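Local coordinates for eEF1A lysine and N-terminal methyltransferase (Homo sapiens, PDB 5WCJ), which methylates the elongation factor eEF1A at its N terminus and at a lysine, its C-terminal methyltransferase domain being the part described here, at residues Asp100-Ile105 with Pro139-Gln144; Ser145-Val150 with Ala177-Val182. All blocks are in the same frame, centred on the assembly; numbering follows the deposited sequence.

Interaction 1: residues Asp100-Ile105 with Pro139-Gln144; sequences DGLDYI and PAFVEQ. With SAH (S-adenosyl-L-homocysteine), chain F.
Leu102 lays its CD2 methyl over the middle of the Phe141 ring, and this CH-pi contact carries the densest part of the meeting between the start of helix 101-109 and the loop ahead of helix 144-152. CD2 lies 3.8 Å from the ring centroid and only 7° off the normal, while CG of the same leucine lies over the same face, nearest Phe141 CZ at 3.7 Å. Phe141 CG stands anti to its own carbonyl carbon (chi1 -78°). The ring reaches the helix start, and its CZ comes within 3.5 Å of SAH N6, which lies at the ring edge, in plane. In the Rossmann-like methyltransferase fold, the turn after strand 94-98 meets the adenine of the cofactor, and here Asp100 and Gly101 do so: SAH N6 donates to Asp100 OD1 over 2.9 Å, and Gly101 N gives an almost straight bond (178°) of 2.9 Å to SAH N1. Asp100 is also the N-cap of the helix; its OD1 accepts from Leu102 N at 3.1 Å, from above the carboxylate plane, so one oxygen both caps the helix and holds the adenine. An alanine in place of Phe141 would probably leave Leu102 CD2 without its aromatic partner and open a gap beside the adenine amino group. Phe141 itself is buried, with Val49 touching it and Phe123 meeting its ring edge-to-face. Packing is sparser toward the partly exposed Ala140, whose CB meets both methyls of the partly exposed Leu102, CD1 at 3.8 Å, but covers less area than the ring does.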
loop_
_atom_site.group_PDB
_atom_site.type_symbol
_atom_site.label_atom_id
_atom_site.label_comp_id
_atom_site.label_asym_id
_atom_site.label_seq_id
_atom_site.Cartn_x
_atom_site.Cartn_y
_atom_site.Cartn_z
ATOM N N ASP A 100 -11.598 -0.909 11.378
ATOM C CA ASP A 100 -10.232 -0.960 11.879
ATOM C C ASP A 100 -9.504 -1.924 10.956
ATOM O O ASP A 100 -9.971 -3.034 10.738
ATOM C CB ASP A 100 -10.263 -1.504 13.316
ATOM C CG ASP A 100 -8.919 -1.480 14.011
ATOM O OD1 ASP A 100 -7.816 -1.479 13.373
ATOM O OD2 ASP A 100 -8.972 -1.503 15.266
ATOM N N GLY A 101 -8.373 -1.515 10.381
ATOM C CA GLY A 101 -7.590 -2.422 9.515
ATOM C C GLY A 101 -7.194 -3.757 10.188
ATOM O O GLY A 101 -7.068 -4.764 9.521
ATOM N N LEU A 102 -6.975 -3.737 11.494
ATOM C CA LEU A 102 -6.645 -4.968 12.249
ATOM C C LEU A 102 -7.774 -5.994 12.161
ATOM O O LEU A 102 -7.557 -7.143 11.728
ATOM C CB LEU A 102 -6.321 -4.633 13.686
ATOM C CG LEU A 102 -5.064 -3.818 13.909
ATOM C CD1 LEU A 102 -5.144 -3.187 15.264
ATOM C CD2 LEU A 102 -3.779 -4.614 13.691
ATOM N N ASP A 103 -8.992 -5.521 12.426
ATOM C CA ASP A 103 -10.197 -6.361 12.328
ATOM C C ASP A 103 -10.427 -6.822 10.907
ATOM O O ASP A 103 -10.696 -7.990 10.663
ATOM C CB ASP A 103 -11.445 -5.601 12.809
ATOM C CG ASP A 103 -11.372 -5.177 14.260
ATOM O OD1 ASP A 103 -10.777 -5.910 15.085
ATOM O OD2 ASP A 103 -11.936 -4.094 14.596
ATOM N N TYR A 104 -10.263 -5.904 9.940
ATOM C CA TYR A 104 -10.513 -6.220 8.558
ATOM C C TYR A 104 -9.557 -7.269 8.018
ATOM O O TYR A 104 -9.979 -8.230 7.365
ATOM C CB TYR A 104 -10.401 -4.935 7.701
ATOM C CG TYR A 104 -10.928 -5.122 6.313
ATOM C CD1 TYR A 104 -12.300 -5.023 6.069
ATOM C CD2 TYR A 104 -10.085 -5.403 5.251
ATOM C CE1 TYR A 104 -12.809 -5.206 4.808
ATOM C CE2 TYR A 104 -10.597 -5.589 3.963
ATOM C CZ TYR A 104 -11.961 -5.477 3.770
ATOM O OH TYR A 104 -12.518 -5.635 2.543
ATOM N N ILE A 105 -8.261 -7.102 8.285
ATOM C CA ILE A 105 -7.285 -8.095 7.804
ATOM C C ILE A 105 -7.487 -9.461 8.526
ATOM O O ILE A 105 -7.378 -10.508 7.890
ATOM C CB ILE A 105 -5.857 -7.553 7.944
ATOM C CG1 ILE A 105 -5.648 -6.478 6.859
ATOM C CG2 ILE A 105 -4.809 -8.646 7.849
ATOM C CD1 ILE A 105 -4.396 -5.645 7.041
ATOM N N PRO A 139 1.259 -0.110 17.111
ATOM C CA PRO A 139 2.159 -1.272 17.204
ATOM C C PRO A 139 1.523 -2.618 16.879
ATOM O O PRO A 139 2.212 -3.523 16.418
ATOM C CB PRO A 139 2.644 -1.244 18.673
ATOM C CG PRO A 139 1.825 -0.251 19.372
ATOM C CD PRO A 139 1.222 0.669 18.367
ATOM N N ALA A 140 0.211 -2.748 17.083
ATOM C CA ALA A 140 -0.463 -4.008 16.762
ATOM C C ALA A 140 -0.324 -4.407 15.294
ATOM O O ALA A 140 -0.348 -5.591 14.988
ATOM C CB ALA A 140 -1.932 -3.962 17.160
ATOM N N PHE A 141 -0.167 -3.422 14.394
ATOM C CA PHE A 141 -0.067 -3.686 12.956
ATOM C C PHE A 141 1.255 -4.346 12.591
ATOM O O PHE A 141 1.372 -4.895 11.504
ATOM C CB PHE A 141 -0.203 -2.386 12.126
ATOM C CG PHE A 141 -1.607 -1.904 11.968
ATOM C CD1 PHE A 141 -2.171 -1.052 12.888
ATOM C CD2 PHE A 141 -2.374 -2.333 10.892
ATOM C CE1 PHE A 141 -3.475 -0.589 12.728
ATOM C CE2 PHE A 141 -3.678 -1.893 10.714
ATOM C CZ PHE A 141 -4.238 -1.007 11.632
ATOM N N VAL A 142 2.254 -4.262 13.475
ATOM C CA VAL A 142 3.579 -4.872 13.223
ATOM C C VAL A 142 3.997 -5.960 14.247
ATOM O O VAL A 142 5.138 -6.407 14.281
ATOM C CB VAL A 142 4.641 -3.784 13.072
ATOM C CG1 VAL A 142 4.344 -2.945 11.830
ATOM C CG2 VAL A 142 4.749 -2.881 14.295
ATOM N N GLU A 143 3.039 -6.402 15.040
ATOM C CA GLU A 143 3.222 -7.503 15.959
ATOM C C GLU A 143 3.212 -8.801 15.159
ATOM O O GLU A 143 2.491 -8.967 14.167
ATOM C CB GLU A 143 2.106 -7.426 17.002
ATOM C CG GLU A 143 2.136 -8.475 18.100
ATOM C CD GLU A 143 1.429 -9.736 17.708
ATOM O OE1 GLU A 143 0.469 -9.657 16.913
ATOM O OE2 GLU A 143 1.849 -10.833 18.169
ATOM N N GLN A 144 4.084 -9.723 15.540
ATOM C CA GLN A 144 4.340 -10.883 14.689
ATOM C C GLN A 144 3.135 -11.764 14.384
ATOM O O GLN A 144 3.022 -12.223 13.263
ATOM C CB GLN A 144 5.520 -11.726 15.232
ATOM C CG GLN A 144 6.886 -11.122 14.889
ATOM C CD GLN A 144 8.029 -12.077 15.186
ATOM O OE1 GLN A 144 8.078 -13.187 14.649
ATOM N NE2 GLN A 144 8.950 -11.651 16.039
HETATM C CG SAH F . -2.522 9.039 6.142
HETATM S SD SAH F . -3.594 9.598 7.496
HETATM C "C5'" SAH F . -3.748 8.129 8.545
HETATM C "C4'" SAH F . -5.079 7.466 8.252
HETATM O "O4'" SAH F . -5.146 6.222 8.992
HETATM C "C3'" SAH F . -6.292 8.304 8.700
HETATM O "O3'" SAH F . -7.264 8.341 7.661
HETATM C "C2'" SAH F . -6.811 7.531 9.918
HETATM O "O2'" SAH F . -8.211 7.611 10.162
HETATM C "C1'" SAH F . -6.462 6.114 9.485
HETATM N N9 SAH F . -6.451 5.119 10.554
HETATM C C8 SAH F . -5.989 5.280 11.836
HETATM N N7 SAH F . -6.031 4.188 12.560
HETATM C C5 SAH F . -6.555 3.242 11.695
HETATM C C6 SAH F . -6.834 1.874 11.842
HETATM N N6 SAH F . -6.598 1.177 12.985
HETATM N N1 SAH F . -7.365 1.225 10.787
HETATM C C2 SAH F . -7.608 1.908 9.656
HETATM N N3 SAH F . -7.368 3.196 9.391
HETATM C C4 SAH F . -6.831 3.810 10.457
#

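Interaction 2: residues Ser145-Val150 with Ala177-Val182; sequences SFLQKV and AGLKAV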
loop_
_atom_site.group_PDB
_atom_site.type_symbol
_atom_site.label_atom_id
_atom_site.label_comp_id
_atom_site.label_asym_id
_atom_site.label_seq_id
_atom_site.Cartn_x
_atom_site.Cartn_y
_atom_site.Cartn_z
ATOM N N SER A 145 2.231 -12.001 15.337
ATOM C CA SER A 145 1.041 -12.815 15.033
ATOM C C SER A 145 0.106 -12.124 14.017
ATOM O O SER A 145 -0.450 -12.792 13.155
ATOM C CB SER A 145 0.278 -13.238 16.297
ATOM O OG SER A 145 -0.281 -12.127 16.976
ATOM N N PHE A 146 -0.025 -10.799 14.101
ATOM C CA PHE A 146 -0.764 -10.054 13.047
ATOM C C PHE A 146 -0.038 -10.077 11.691
ATOM O O PHE A 146 -0.660 -10.263 10.656
ATOM C CB PHE A 146 -1.066 -8.620 13.495
ATOM C CG PHE A 146 -1.914 -7.883 12.519
ATOM C CD1 PHE A 146 -3.255 -8.189 12.364
ATOM C CD2 PHE A 146 -1.330 -6.959 11.672
ATOM C CE1 PHE A 146 -4.035 -7.544 11.404
ATOM C CE2 PHE A 146 -2.094 -6.312 10.705
ATOM C CZ PHE A 146 -3.435 -6.605 10.569
ATOM N N LEU A 147 1.275 -9.937 11.706
ATOM C CA LEU A 147 2.082 -9.982 10.475
ATOM C C LEU A 147 1.941 -11.296 9.731
ATOM O O LEU A 147 1.977 -11.308 8.499
ATOM C CB LEU A 147 3.562 -9.667 10.753
ATOM C CG LEU A 147 3.924 -8.215 11.105
ATOM C CD1 LEU A 147 5.406 -8.069 11.401
ATOM C CD2 LEU A 147 3.510 -7.254 10.011
ATOM N N GLN A 148 1.733 -12.393 10.468
ATOM C CA GLN A 148 1.382 -13.675 9.838
ATOM C C GLN A 148 0.049 -13.629 9.075
ATOM O O GLN A 148 -0.095 -14.262 8.022
ATOM C CB GLN A 148 1.357 -14.812 10.885
ATOM C CG GLN A 148 2.723 -15.154 11.501
ATOM C CD GLN A 148 3.717 -15.782 10.522
ATOM O OE1 GLN A 148 3.340 -16.325 9.496
ATOM N NE2 GLN A 148 4.997 -15.710 10.855
ATOM N N LYS A 149 -0.925 -12.877 9.582
ATOM C CA LYS A 149 -2.206 -12.691 8.878
ATOM C C LYS A 149 -1.985 -11.903 7.593
ATOM O O LYS A 149 -2.577 -12.237 6.564
ATOM C CB LYS A 149 -3.245 -11.974 9.747
ATOM C CG LYS A 149 -3.552 -12.689 11.056
ATOM C CD LYS A 149 -3.936 -14.144 10.816
ATOM C CE LYS A 149 -4.526 -14.764 12.079
ATOM N NZ LYS A 149 -4.607 -16.241 11.909
ATOM N N VAL A 150 -1.112 -10.890 7.656
ATOM C CA VAL A 150 -0.770 -10.083 6.464
ATOM C C VAL A 150 -0.101 -10.978 5.414
ATOM O O VAL A 150 -0.470 -10.983 4.238
ATOM C CB VAL A 150 0.126 -8.879 6.822
ATOM C CG1 VAL A 150 0.568 -8.118 5.585
ATOM C CG2 VAL A 150 -0.586 -7.936 7.803
ATOM N N ALA A 177 13.148 -6.025 13.420
ATOM C CA ALA A 177 13.508 -7.447 13.604
ATOM C C ALA A 177 12.299 -8.362 13.399
ATOM O O ALA A 177 12.390 -9.398 12.729
ATOM C CB ALA A 177 14.128 -7.687 14.975
ATOM N N GLY A 178 11.169 -7.971 13.969
ATOM C CA GLY A 178 9.911 -8.716 13.806
ATOM C C GLY A 178 9.416 -8.744 12.371
ATOM O O GLY A 178 8.951 -9.787 11.882
ATOM N N LEU A 179 9.503 -7.607 11.678
ATOM C CA LEU A 179 9.140 -7.567 10.271
ATOM C C LEU A 179 9.998 -8.537 9.450
ATOM O O LEU A 179 9.473 -9.288 8.623
ATOM C CB LEU A 179 9.274 -6.178 9.668
ATOM C CG LEU A 179 8.076 -5.282 9.919
ATOM C CD1 LEU A 179 8.513 -3.846 9.722
ATOM C CD2 LEU A 179 6.914 -5.630 9.005
ATOM N N LYS A 180 11.304 -8.480 9.668
ATOM C CA LYS A 180 12.257 -9.325 8.945
ATOM C C LYS A 180 12.047 -10.822 9.241
ATOM O O LYS A 180 12.218 -11.649 8.347
ATOM C CB LYS A 180 13.708 -8.892 9.245
ATOM C CG LYS A 180 14.707 -9.353 8.194
ATOM C CD LYS A 180 16.100 -8.801 8.454
ATOM N N ALA A 181 11.647 -11.153 10.467
ATOM C CA ALA A 181 11.293 -12.539 10.833
ATOM C C ALA A 181 10.185 -13.123 9.948
ATOM O O ALA A 181 10.210 -14.294 9.619
ATOM C CB ALA A 181 10.870 -12.617 12.287
ATOM N N VAL A 182 9.215 -12.295 9.568
ATOM C CA VAL A 182 8.097 -12.734 8.735
ATOM C C VAL A 182 8.334 -12.447 7.256
ATOM O O VAL A 182 7.916 -13.255 6.426
ATOM C CB VAL A 182 6.783 -12.078 9.220
ATOM C CG1 VAL A 182 5.586 -12.525 8.369
ATOM C CG2 VAL A 182 6.547 -12.394 10.694
#
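Leu147 and Leu179 meet with their side chains at about a right angle, CD1 of Leu147 lying 3.7 Å from CD2 of Leu179. The CA-CB bond of Leu147 is directed at the other helix, whereas that of Leu179 leads away from it; CG of Leu179 is anti to the carbonyl carbon (chi1 -83°), and its CD2 nevertheless meets both methyls of Leu147. Val182 complements the pair from the last turn of its helix. Its two methyls divide the work: CG1 lies 3.8 Å from the backbone O of Leu147, and CG2 lies 4.0 Å from Leu147 CB. Gln148 is bent at chi2 (-68°), and its side chain runs obliquely across Val182, with NE2 at 3.7 Å from Val182 CG2. The segment axes, 9.8 Å apart at closest approach, are inclined at -41°. Helices 144-152 and 169-182 thus lie side by side in this Rossmann-like domain, and Phe160 of strand 158-164 touches both Leu147 and Leu179, placing the leucine pair against the central sheet. Between these two segments the contact is mainly one of aliphatic groups, with the exposed Gln148 amide at its margin, which implies cohesion from buried apolar surface and shape rather than from directed polar bonds.

From the N terminus, the chain leaves strand 94-98, enters helix 101-109, adds strand 118-123 to the sheet, and returns in the loop before helix 144-152; interaction 1 closes this excursion of 33 intervening residues beside the cofactor. The very next residue opens interaction 2, which closes after strand 158-164 has been laid down and helix 169-182 has almost ended. The two closures therefore follow in series, neither nested nor crossed. They also touch: Val142 O lies 3.3 Å from Leu147 CD1, and Phe146 packs on Leu102 and Ile105. Together they link three successive helices, with the cofactor pocket at one end of the row.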